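Local structure of abietadiene synthase, chloroplastic (Abies grandis, 3S9V) at residues Glu30-Ile33 against Glu34-Ser38; Leu283-Asp286 against Arg287-Glu291; Asn42-Arg45 against Cys46-Tyr49; Ile515-Pro518 against Glu519-Lys522. The protein is a plastid enzyme of the terpene synthase family, nearly all helical, that joins an N-terminal terpene synthase domain to a metal-binding domain. All coordinates share one frame; numbering follows the deposited sequence.

Contact 1: residues Glu30-Ile33 against Glu34-Ser38; sequences EKRI and ETLIS
Glu34 begins the second half of this helical stretch, and its backbone N bonds to the carbonyl oxygen of Glu30, one turn back. Thr35 follows with two bonds to one acceptor. Its backbone N lies 2.8 Å from Lys31 O, and its hydroxyl OG1 gives a second hydrogen bond to the same Lys31 O at 2.9 Å. With chi1 at -60°, OG1 lies beside the backbone N and folds back over the previous turn. The hydroxyl approaches from above the carbonyl plane, 40° out of it, while the amide stays closer to that plane. Thr35 CG2 sits at the edge of the Arg32 guanidinium, 4.1 Å from NH1.

Leu36 N bonds almost straight to Arg32 O at 2.8 Å. Its side chain meets the same arginine. Leu36 CD2 rests over the centre of one guanidinium face, 4.1 Å from Arg32 CZ, and Leu36 CD1 touches Arg32 CG. The arginine chain bends at chi2 (53°), which brings its flat end alongside the next turn. Its charge is met by a salt bridge from NE to Glu465 on helix 461-491.

Ile37 N bonds to Ile33 O. The two isoleucines lie side by side and point the same way, with Ile33 CG2 3.9 Å from Ile37 CD1. Ser38 OG turns back to Thr35 O at 2.9 Å.

Thr35 and Ser38 thus each donate their hydroxyl to a carbonyl of their own helix. Carbon over one face and at the edge, with the ion pair at NE, would limit how the Arg32 guanidinium can turn.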
loop_
_atom_site.group_PDB
_atom_site.type_symbol
_atom_site.label_atom_id
_atom_site.label_comp_id
_atom_site.label_asym_id
_atom_site.label_seq_id
_atom_site.Cartn_x
_atom_site.Cartn_y
_atom_site.Cartn_z
ATOM N N GLU A 30 6.877 10.998 -24.395
ATOM C CA GLU A 30 6.539 9.615 -24.702
ATOM C C GLU A 30 7.812 8.779 -24.796
ATOM O O GLU A 30 7.844 7.627 -24.358
ATOM C CB GLU A 30 5.767 9.528 -26.018
ATOM C CG GLU A 30 5.257 8.130 -26.323
ATOM C CD GLU A 30 4.218 7.647 -25.319
ATOM O OE1 GLU A 30 3.931 6.430 -25.299
ATOM O OE2 GLU A 30 3.681 8.481 -24.556
ATOM N N LYS A 31 8.860 9.364 -25.368
ATOM C CA LYS A 31 10.131 8.667 -25.494
ATOM C C LYS A 31 10.756 8.555 -24.110
ATOM O O LYS A 31 11.352 7.536 -23.767
ATOM C CB LYS A 31 11.078 9.426 -26.423
ATOM C CG LYS A 31 12.466 8.808 -26.526
ATOM C CD LYS A 31 13.430 9.745 -27.232
ATOM C CE LYS A 31 14.848 9.194 -27.232
ATOM N NZ LYS A 31 15.810 10.141 -27.864
ATOM N N ARG A 32 10.617 9.614 -23.322
ATOM C CA ARG A 32 11.160 9.633 -21.974
ATOM C C ARG A 32 10.503 8.518 -21.154
ATOM O O ARG A 32 11.171 7.831 -20.378
ATOM C CB ARG A 32 10.911 11.002 -21.327
ATOM C CG ARG A 32 11.443 11.144 -19.899
ATOM C CD ARG A 32 12.930 10.768 -19.785
ATOM N NE ARG A 32 13.485 11.146 -18.484
ATOM C CZ ARG A 32 14.621 10.671 -17.975
ATOM N NH1 ARG A 32 15.341 9.789 -18.655
ATOM N NH2 ARG A 32 15.035 11.076 -16.779
ATOM N N ILE A 33 9.193 8.346 -21.341
ATOM C CA ILE A 33 8.428 7.316 -20.648
ATOM C C ILE A 33 8.976 5.941 -21.023
ATOM O O ILE A 33 9.145 5.069 -20.170
ATOM C CB ILE A 33 6.920 7.400 -21.029
ATOM C CG1 ILE A 33 6.288 8.625 -20.361
ATOM C CG2 ILE A 33 6.186 6.116 -20.628
ATOM C CD1 ILE A 33 4.848 8.865 -20.748
ATOM N N GLU A 34 9.261 5.753 -22.305
ATOM C CA GLU A 34 9.797 4.485 -22.774
ATOM C C GLU A 34 11.177 4.256 -22.146
ATOM O O GLU A 34 11.499 3.153 -21.697
ATOM C CB GLU A 34 9.892 4.504 -24.304
ATOM C CG GLU A 34 10.359 3.193 -24.937
ATOM C CD GLU A 34 10.015 3.098 -26.426
ATOM O OE1 GLU A 34 10.375 4.023 -27.190
ATOM O OE2 GLU A 34 9.384 2.090 -26.827
ATOM N N THR A 35 11.980 5.314 -22.107
ATOM C CA THR A 35 13.319 5.243 -21.542
ATOM C C THR A 35 13.256 4.834 -20.076
ATOM O O THR A 35 13.924 3.892 -19.654
ATOM C CB THR A 35 14.035 6.608 -21.658
ATOM O OG1 THR A 35 14.124 6.977 -23.037
ATOM C CG2 THR A 35 15.436 6.537 -21.072
ATOM N N LEU A 36 12.451 5.551 -19.303
ATOM C CA LEU A 36 12.304 5.260 -17.888
ATOM C C LEU A 36 11.886 3.817 -17.645
ATOM O O LEU A 36 12.394 3.157 -16.737
ATOM C CB LEU A 36 11.287 6.218 -17.271
ATOM C CG LEU A 36 11.827 7.637 -17.088
ATOM C CD1 LEU A 36 10.696 8.622 -16.833
ATOM C CD2 LEU A 36 12.802 7.635 -15.928
ATOM N N ILE A 37 10.970 3.325 -18.470
ATOM C CA ILE A 37 10.481 1.964 -18.331
ATOM C C ILE A 37 11.569 0.926 -18.561
ATOM O O ILE A 37 11.646 -0.066 -17.839
ATOM C CB ILE A 37 9.298 1.686 -19.296
ATOM C CG1 ILE A 37 8.094 2.547 -18.905
ATOM C CG2 ILE A 37 8.890 0.228 -19.229
ATOM C CD1 ILE A 37 6.873 2.324 -19.773
ATOM N N SER A 38 12.411 1.138 -19.565
ATOM C CA SER A 38 13.465 0.168 -19.822
ATOM C C SER A 38 14.536 0.258 -18.730
ATOM O O SER A 38 15.171 -0.739 -18.390
ATOM C CB SER A 38 14.080 0.391 -21.212
ATOM O OG SER A 38 14.771 1.624 -21.278
#

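Contact 2: residues Leu283-Asp286 against Arg287-Glu291; sequences LGID and RHFKE
Ile285 O meets two aromatic side chains from the following turn. Phe289 CE2 comes within 3.2 Å of it, and His288 CD2 within 3.4 Å. The Phe289 ring also reaches the Ile285 side chain, where CG1 and CE2 are 4.3 Å apart. In His288, CG beside the backbone N (chi1 -58°) brings CD2 back to Ile285 O. Its CB sits over the centre of one face of the Phe289 ring.

Arg287 takes a different course. Its CG stands between the backbone N and the carbonyl carbon (chi1 72°), and the chain then runs extended to NE. Arg287 CG covers one face of the His288 ring. Further out, His288 NE2 lies over the centre of the guanidinium. One water ties the arginine to Gly284: it donates to Gly284 O at 2.6 Å and accepts from both N and NH1 of Arg287. Asp470 forms a salt bridge with Arg287 NH1 and a weak hydrogen bond with His288 NE2.

Phe289 N bonds to Asp286 O at 3.0 Å, and His288 N bonds weakly to Ile285 O. Gly284, with positive phi, closes helix 269-282 in a Schellman motif. Phe289 is the N-cap of helix 290-301. The result is a short helix-to-helix connection through a 3-10 turn at 286-288, within the N-terminal terpene synthase domain.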
loop_
_atom_site.group_PDB
_atom_site.type_symbol
_atom_site.label_atom_id
_atom_site.label_comp_id
_atom_site.label_asym_id
_atom_site.label_seq_id
_atom_site.Cartn_x
_atom_site.Cartn_y
_atom_site.Cartn_z
ATOM N N LEU A 283 2.501 4.021 -6.837
ATOM C CA LEU A 283 2.674 5.154 -7.741
ATOM C C LEU A 283 1.827 4.978 -9.004
ATOM O O LEU A 283 1.774 5.868 -9.847
ATOM C CB LEU A 283 4.146 5.323 -8.128
ATOM C CG LEU A 283 5.074 5.937 -7.078
ATOM C CD1 LEU A 283 6.498 5.959 -7.625
ATOM C CD2 LEU A 283 4.612 7.354 -6.728
ATOM N N GLY A 284 1.187 3.816 -9.129
ATOM C CA GLY A 284 0.317 3.540 -10.262
ATOM C C GLY A 284 0.948 3.194 -11.601
ATOM O O GLY A 284 0.264 3.242 -12.625
ATOM N N ILE A 285 2.226 2.821 -11.603
ATOM C CA ILE A 285 2.931 2.491 -12.842
ATOM C C ILE A 285 3.322 1.019 -12.966
ATOM O O ILE A 285 4.112 0.651 -13.843
ATOM C CB ILE A 285 4.218 3.330 -12.985
ATOM C CG1 ILE A 285 5.081 3.173 -11.731
ATOM C CG2 ILE A 285 3.865 4.793 -13.191
ATOM C CD1 ILE A 285 6.415 3.905 -11.792
ATOM N N ASP A 286 2.759 0.183 -12.100
ATOM C CA ASP A 286 3.054 -1.241 -12.093
ATOM C C ASP A 286 2.648 -2.019 -13.354
ATOM O O ASP A 286 3.224 -3.072 -13.638
ATOM C CB ASP A 286 2.396 -1.888 -10.866
ATOM C CG ASP A 286 0.879 -1.751 -10.877
ATOM O OD1 ASP A 286 0.192 -2.793 -10.964
ATOM O OD2 ASP A 286 0.373 -0.602 -10.805
ATOM N N ARG A 287 1.673 -1.529 -14.117
ATOM C CA ARG A 287 1.251 -2.274 -15.307
ATOM C C ARG A 287 2.389 -2.438 -16.305
ATOM O O ARG A 287 2.383 -3.360 -17.126
ATOM C CB ARG A 287 0.061 -1.596 -16.002
ATOM C CG ARG A 287 0.383 -0.295 -16.740
ATOM C CD ARG A 287 -0.875 0.288 -17.383
ATOM N NE ARG A 287 -0.614 1.460 -18.222
ATOM C CZ ARG A 287 -0.327 2.670 -17.757
ATOM N NH1 ARG A 287 -0.258 2.888 -16.450
ATOM N NH2 ARG A 287 -0.119 3.670 -18.601
ATOM N N HIS A 288 3.372 -1.547 -16.225
ATOM C CA HIS A 288 4.514 -1.576 -17.129
ATOM C C HIS A 288 5.588 -2.601 -16.762
ATOM O O HIS A 288 6.546 -2.784 -17.515
ATOM C CB HIS A 288 5.170 -0.197 -17.181
ATOM C CG HIS A 288 4.249 0.902 -17.608
ATOM N ND1 HIS A 288 3.644 0.929 -18.846
ATOM C CD2 HIS A 288 3.850 2.028 -16.971
ATOM C CE1 HIS A 288 2.914 2.024 -18.954
ATOM N NE2 HIS A 288 3.022 2.709 -17.830
ATOM N N PHE A 289 5.438 -3.278 -15.626
ATOM C CA PHE A 289 6.458 -4.233 -15.188
ATOM C C PHE A 289 5.908 -5.539 -14.643
ATOM O O PHE A 289 6.442 -6.082 -13.678
ATOM C CB PHE A 289 7.309 -3.588 -14.097
ATOM C CG PHE A 289 7.649 -2.161 -14.369
ATOM C CD1 PHE A 289 8.649 -1.830 -15.283
ATOM C CD2 PHE A 289 6.951 -1.140 -13.735
ATOM C CE1 PHE A 289 8.946 -0.495 -15.560
ATOM C CE2 PHE A 289 7.238 0.193 -14.003
ATOM C CZ PHE A 289 8.243 0.518 -14.922
ATOM N N LYS A 290 4.856 -6.057 -15.253
ATOM C CA LYS A 290 4.264 -7.290 -14.764
ATOM C C LYS A 290 5.223 -8.473 -14.682
ATOM O O LYS A 290 5.196 -9.224 -13.703
ATOM C CB LYS A 290 3.024 -7.635 -15.593
ATOM C CG LYS A 290 1.909 -6.602 -15.402
ATOM C CD LYS A 290 0.537 -7.111 -15.840
ATOM C CE LYS A 290 0.440 -7.297 -17.351
ATOM N NZ LYS A 290 0.555 -6.009 -18.098
ATOM N N GLU A 291 6.079 -8.628 -15.685
ATOM C CA GLU A 291 7.041 -9.730 -15.712
ATOM C C GLU A 291 8.113 -9.587 -14.637
ATOM O O GLU A 291 8.575 -10.582 -14.080
ATOM C CB GLU A 291 7.732 -9.810 -17.076
ATOM C CG GLU A 291 6.825 -10.122 -18.251
ATOM C CD GLU A 291 7.531 -9.922 -19.584
ATOM O OE1 GLU A 291 7.787 -8.753 -19.950
ATOM O OE2 GLU A 291 7.841 -10.932 -20.258
HETATM O O HOH W 1 -0.051 1.073 -14.095
#

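Contact 3: residues Asn42-Arg45 against Cys46-Tyr49; sequences NMFR and CMGY
Asn42 starts the contact, with its carbonyl oxygen 2.9 Å from the backbone N of Cys46 in a bent hydrogen bond. Its side chain swings forward to the same residue. With CG anti to the backbone N (chi1 -171°), the amide nitrogen ND2 comes to 3.6 Å from Cys46 SG. Met43 O then faces two amides. Cys46 N and Met47 N both bond to it, and both bonds are weak.

Phe44 gives the main side-chain contact. It lies beside Met47 and points the same way. The methyl carbon CE of Met47 sits over one face of the ring, 4.0 Å from the centroid of Phe44 and only 15° off its normal, which makes a CH-pi contact. Met47 SD stands obliquely to the same ring in a Met-aromatic contact. The bend of the methionine at chi3 (-141°) carries CE back over the phenyl group. Phe44 O also takes a weak bond from Met47 N.

Met47 is the first residue to leave helical geometry, and the weak, shared bonds mark the end of helix 29-46. Phe44 and Met47 both pack on Ala276 of helix 269-282, and Phe44 also on Val277. Met43 instead touches Tyr457 and Asn460 in a loop that precedes helix 461-491.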
loop_
_atom_site.group_PDB
_atom_site.type_symbol
_atom_site.label_atom_id
_atom_site.label_comp_id
_atom_site.label_asym_id
_atom_site.label_seq_id
_atom_site.Cartn_x
_atom_site.Cartn_y
_atom_site.Cartn_z
ATOM N N ASN A 42 15.484 -2.698 -15.954
ATOM C CA ASN A 42 16.849 -3.148 -15.711
ATOM C C ASN A 42 17.101 -3.184 -14.202
ATOM O O ASN A 42 17.770 -4.086 -13.708
ATOM C CB ASN A 42 17.865 -2.224 -16.392
ATOM C CG ASN A 42 19.285 -2.777 -16.343
ATOM O OD1 ASN A 42 19.577 -3.824 -16.930
ATOM N ND2 ASN A 42 20.172 -2.080 -15.637
ATOM N N MET A 43 16.576 -2.199 -13.476
ATOM C CA MET A 43 16.742 -2.185 -12.026
ATOM C C MET A 43 16.214 -3.497 -11.458
ATOM O O MET A 43 16.903 -4.172 -10.690
ATOM C CB MET A 43 15.978 -1.024 -11.395
ATOM C CG MET A 43 16.796 0.247 -11.199
ATOM S SD MET A 43 15.779 1.616 -10.588
ATOM C CE MET A 43 15.286 0.989 -9.050
ATOM N N PHE A 44 14.993 -3.864 -11.838
ATOM C CA PHE A 44 14.417 -5.109 -11.342
ATOM C C PHE A 44 15.266 -6.329 -11.696
ATOM O O PHE A 44 15.438 -7.233 -10.873
ATOM C CB PHE A 44 12.996 -5.310 -11.877
ATOM C CG PHE A 44 11.939 -4.611 -11.069
ATOM C CD1 PHE A 44 11.642 -3.271 -11.294
ATOM C CD2 PHE A 44 11.252 -5.292 -10.074
ATOM C CE1 PHE A 44 10.670 -2.613 -10.538
ATOM C CE2 PHE A 44 10.279 -4.654 -9.309
ATOM C CZ PHE A 44 9.986 -3.305 -9.543
ATOM N N ARG A 45 15.794 -6.359 -12.918
ATOM C CA ARG A 45 16.618 -7.482 -13.360
ATOM C C ARG A 45 17.956 -7.531 -12.632
ATOM O O ARG A 45 18.573 -8.587 -12.528
ATOM C CB ARG A 45 16.852 -7.410 -14.870
ATOM C CG ARG A 45 15.573 -7.500 -15.690
ATOM C CD ARG A 45 15.879 -7.649 -17.170
ATOM N NE ARG A 45 16.666 -8.855 -17.422
ATOM C CZ ARG A 45 17.090 -9.245 -18.621
ATOM N NH1 ARG A 45 16.805 -8.528 -19.702
ATOM N NH2 ARG A 45 17.801 -10.360 -18.737
ATOM N N CYS A 46 18.399 -6.385 -12.126
ATOM C CA CYS A 46 19.663 -6.300 -11.398
ATOM C C CYS A 46 19.531 -6.691 -9.927
ATOM O O CYS A 46 20.520 -7.037 -9.285
ATOM C CB CYS A 46 20.229 -4.880 -11.471
ATOM S SG CYS A 46 20.991 -4.448 -13.036
ATOM N N MET A 47 18.319 -6.617 -9.386
ATOM C CA MET A 47 18.116 -6.961 -7.985
ATOM C C MET A 47 18.737 -8.294 -7.591
ATOM O O MET A 47 18.497 -9.321 -8.230
ATOM C CB MET A 47 16.625 -6.961 -7.653
ATOM C CG MET A 47 16.117 -5.594 -7.230
ATOM S SD MET A 47 14.344 -5.455 -7.244
ATOM C CE MET A 47 14.159 -3.796 -7.888
ATOM N N GLY A 48 19.553 -8.256 -6.541
ATOM C CA GLY A 48 20.209 -9.454 -6.045
ATOM C C GLY A 48 20.055 -9.516 -4.537
ATOM O O GLY A 48 18.946 -9.718 -4.042
ATOM N N TYR A 49 21.151 -9.339 -3.801
ATOM C CA TYR A 49 21.070 -9.357 -2.347
ATOM C C TYR A 49 20.791 -7.970 -1.785
ATOM O O TYR A 49 20.600 -7.803 -0.579
ATOM C CB TYR A 49 22.346 -9.933 -1.735
ATOM C CG TYR A 49 22.434 -11.432 -1.898
ATOM C CD1 TYR A 49 23.417 -12.008 -2.700
ATOM C CD2 TYR A 49 21.528 -12.278 -1.245
ATOM C CE1 TYR A 49 23.502 -13.388 -2.851
ATOM C CE2 TYR A 49 21.602 -13.661 -1.389
ATOM C CZ TYR A 49 22.595 -14.209 -2.193
ATOM O OH TYR A 49 22.682 -15.575 -2.348
#

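Contact 4: residues Ile515-Pro518 against Glu519-Lys522; sequences IFEP and EFSK
A tight turn leads into helix 521-541, within the metal-binding domain of the terpene synthase family, and Phe520 stands at the N-cap. Its backbone N bonds to Glu517 O at 3.0 Å. The donor approaches from above the carbonyl plane, 51° out of it. Ser521 N follows with a weak bond to Pro518 O at 3.4 Å.

Glu517 and Phe520 carry the side-chain contact. They lie side by side and point the same way. Glu517 CB is 3.6 Å from Phe520 CD2. Further out, Glu517 CD meets the edge of the ring in its plane, 3.7 Å from Phe520 CE2. The carboxylate is turned nearly perpendicular to the ring, with 87° between the planes. The bend of Glu517 at chi2 (87°) sets its carboxylate beside this edge. Glu517 OE2 also stands over the centre of the Phe516 ring.

Glu519 curls back by its own bend at chi2. Its OE2 reaches 3.4 Å from Glu517 CB and also 3.4 Å from Pro518 CD, so it meets carbon rather than the other carboxylate. The two carboxylates are about perpendicular, with their OE1 atoms 5.5 Å apart. Glu517 OE1 has a salt bridge to Arg745, which would offset the nearby like charge.

Arg524, one turn into helix 521-541, bonds to the carbonyl oxygens of Ile515 and Glu517 and fastens the incoming loop to the helix start. Two other helices pack on the turn: helix 741-757, where Ile742 meets Ile515 and Phe520, and helix 461-491, where Val474 receives Phe516 and Ile477 receives Pro518.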
loop_
_atom_site.group_PDB
_atom_site.type_symbol
_atom_site.label_atom_id
_atom_site.label_comp_id
_atom_site.label_asym_id
_atom_site.label_seq_id
_atom_site.Cartn_x
_atom_site.Cartn_y
_atom_site.Cartn_z
ATOM N N ILE A 515 -10.305 1.621 -14.115
ATOM C CA ILE A 515 -9.867 0.971 -15.363
ATOM C C ILE A 515 -9.446 2.101 -16.285
ATOM O O ILE A 515 -10.046 2.356 -17.327
ATOM C CB ILE A 515 -10.982 0.127 -16.046
ATOM C CG1 ILE A 515 -12.278 0.934 -16.165
ATOM C CG2 ILE A 515 -11.196 -1.160 -15.271
ATOM C CD1 ILE A 515 -13.315 0.293 -17.084
ATOM N N PHE A 516 -8.383 2.765 -15.861
ATOM C CA PHE A 516 -7.799 3.923 -16.515
ATOM C C PHE A 516 -6.938 3.718 -17.763
ATOM O O PHE A 516 -6.784 4.646 -18.550
ATOM C CB PHE A 516 -6.972 4.658 -15.474
ATOM C CG PHE A 516 -5.907 3.797 -14.851
ATOM C CD1 PHE A 516 -4.635 3.736 -15.399
ATOM C CD2 PHE A 516 -6.193 3.014 -13.732
ATOM C CE1 PHE A 516 -3.664 2.910 -14.847
ATOM C CE2 PHE A 516 -5.228 2.184 -13.175
ATOM C CZ PHE A 516 -3.962 2.132 -13.734
ATOM N N GLU A 517 -6.368 2.532 -17.939
ATOM C CA GLU A 517 -5.495 2.288 -19.090
ATOM C C GLU A 517 -6.086 2.741 -20.427
ATOM O O GLU A 517 -7.285 2.588 -20.666
ATOM C CB GLU A 517 -5.116 0.801 -19.191
ATOM C CG GLU A 517 -4.320 0.224 -18.013
ATOM C CD GLU A 517 -5.202 -0.288 -16.877
ATOM O OE1 GLU A 517 -4.875 -1.356 -16.304
ATOM O OE2 GLU A 517 -6.214 0.370 -16.552
ATOM N N PRO A 518 -5.244 3.305 -21.317
ATOM C CA PRO A 518 -5.695 3.775 -22.634
ATOM C C PRO A 518 -6.399 2.677 -23.440
ATOM O O PRO A 518 -7.285 2.963 -24.247
ATOM C CB PRO A 518 -4.395 4.236 -23.303
ATOM C CG PRO A 518 -3.571 4.708 -22.143
ATOM C CD PRO A 518 -3.814 3.614 -21.117
ATOM N N GLU A 519 -6.005 1.425 -23.208
ATOM C CA GLU A 519 -6.575 0.283 -23.918
ATOM C C GLU A 519 -8.048 0.026 -23.615
ATOM O O GLU A 519 -8.744 -0.610 -24.406
ATOM C CB GLU A 519 -5.798 -0.993 -23.587
ATOM C CG GLU A 519 -4.288 -0.854 -23.676
ATOM C CD GLU A 519 -3.625 -0.752 -22.311
ATOM O OE1 GLU A 519 -3.570 -1.783 -21.597
ATOM O OE2 GLU A 519 -3.165 0.359 -21.954
ATOM N N PHE A 520 -8.515 0.506 -22.468
ATOM C CA PHE A 520 -9.897 0.287 -22.054
ATOM C C PHE A 520 -10.796 1.511 -22.255
ATOM O O PHE A 520 -11.731 1.740 -21.486
ATOM C CB PHE A 520 -9.928 -0.142 -20.578
ATOM C CG PHE A 520 -9.106 -1.372 -20.278
ATOM C CD1 PHE A 520 -9.406 -2.596 -20.875
ATOM C CD2 PHE A 520 -8.033 -1.311 -19.383
ATOM C CE1 PHE A 520 -8.647 -3.749 -20.583
ATOM C CE2 PHE A 520 -7.270 -2.457 -19.087
ATOM C CZ PHE A 520 -7.579 -3.672 -19.688
ATOM N N SER A 521 -10.522 2.294 -23.293
ATOM C CA SER A 521 -11.321 3.482 -23.568
ATOM C C SER A 521 -12.775 3.122 -23.902
ATOM O O SER A 521 -13.711 3.781 -23.442
ATOM C CB SER A 521 -10.695 4.271 -24.724
ATOM O OG SER A 521 -10.421 3.427 -25.831
ATOM N N LYS A 522 -12.954 2.065 -24.692
ATOM C CA LYS A 522 -14.281 1.624 -25.099
ATOM C C LYS A 522 -15.078 1.101 -23.911
ATOM O O LYS A 522 -16.273 1.370 -23.797
ATOM C CB LYS A 522 -14.180 0.532 -26.168
ATOM C CG LYS A 522 -15.463 0.334 -26.949
ATOM C CD LYS A 522 -15.814 1.624 -27.671
ATOM C CE LYS A 522 -17.163 1.545 -28.349
ATOM N NZ LYS A 522 -17.523 2.840 -29.005
#

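Overall arrangement
Along the chain the order is contact 1, contact 3, contact 2, contact 4. Contacts 1 and 3 share helix 29-46, with centres about 18 Å apart; contact 3 is at its C-terminal end. Contact 2 lies between the N-terminal helix and the metal-binding region. Its centre is about 13 Å from that of contact 1, and His288 and Phe289 touch Ile37. Its centre is about 15 Å from that of contact 4, where Arg287 packs on Phe516 and Glu517. Contacts 3 and 4 are farthest apart, about 30 Å between centres. Helix 461-491 touches contacts 1, 2 and 4. The turn at 283-291, in the N-terminal terpene synthase domain, thus touches both helix 29-46 and the 515-522 turn of the metal-binding domain.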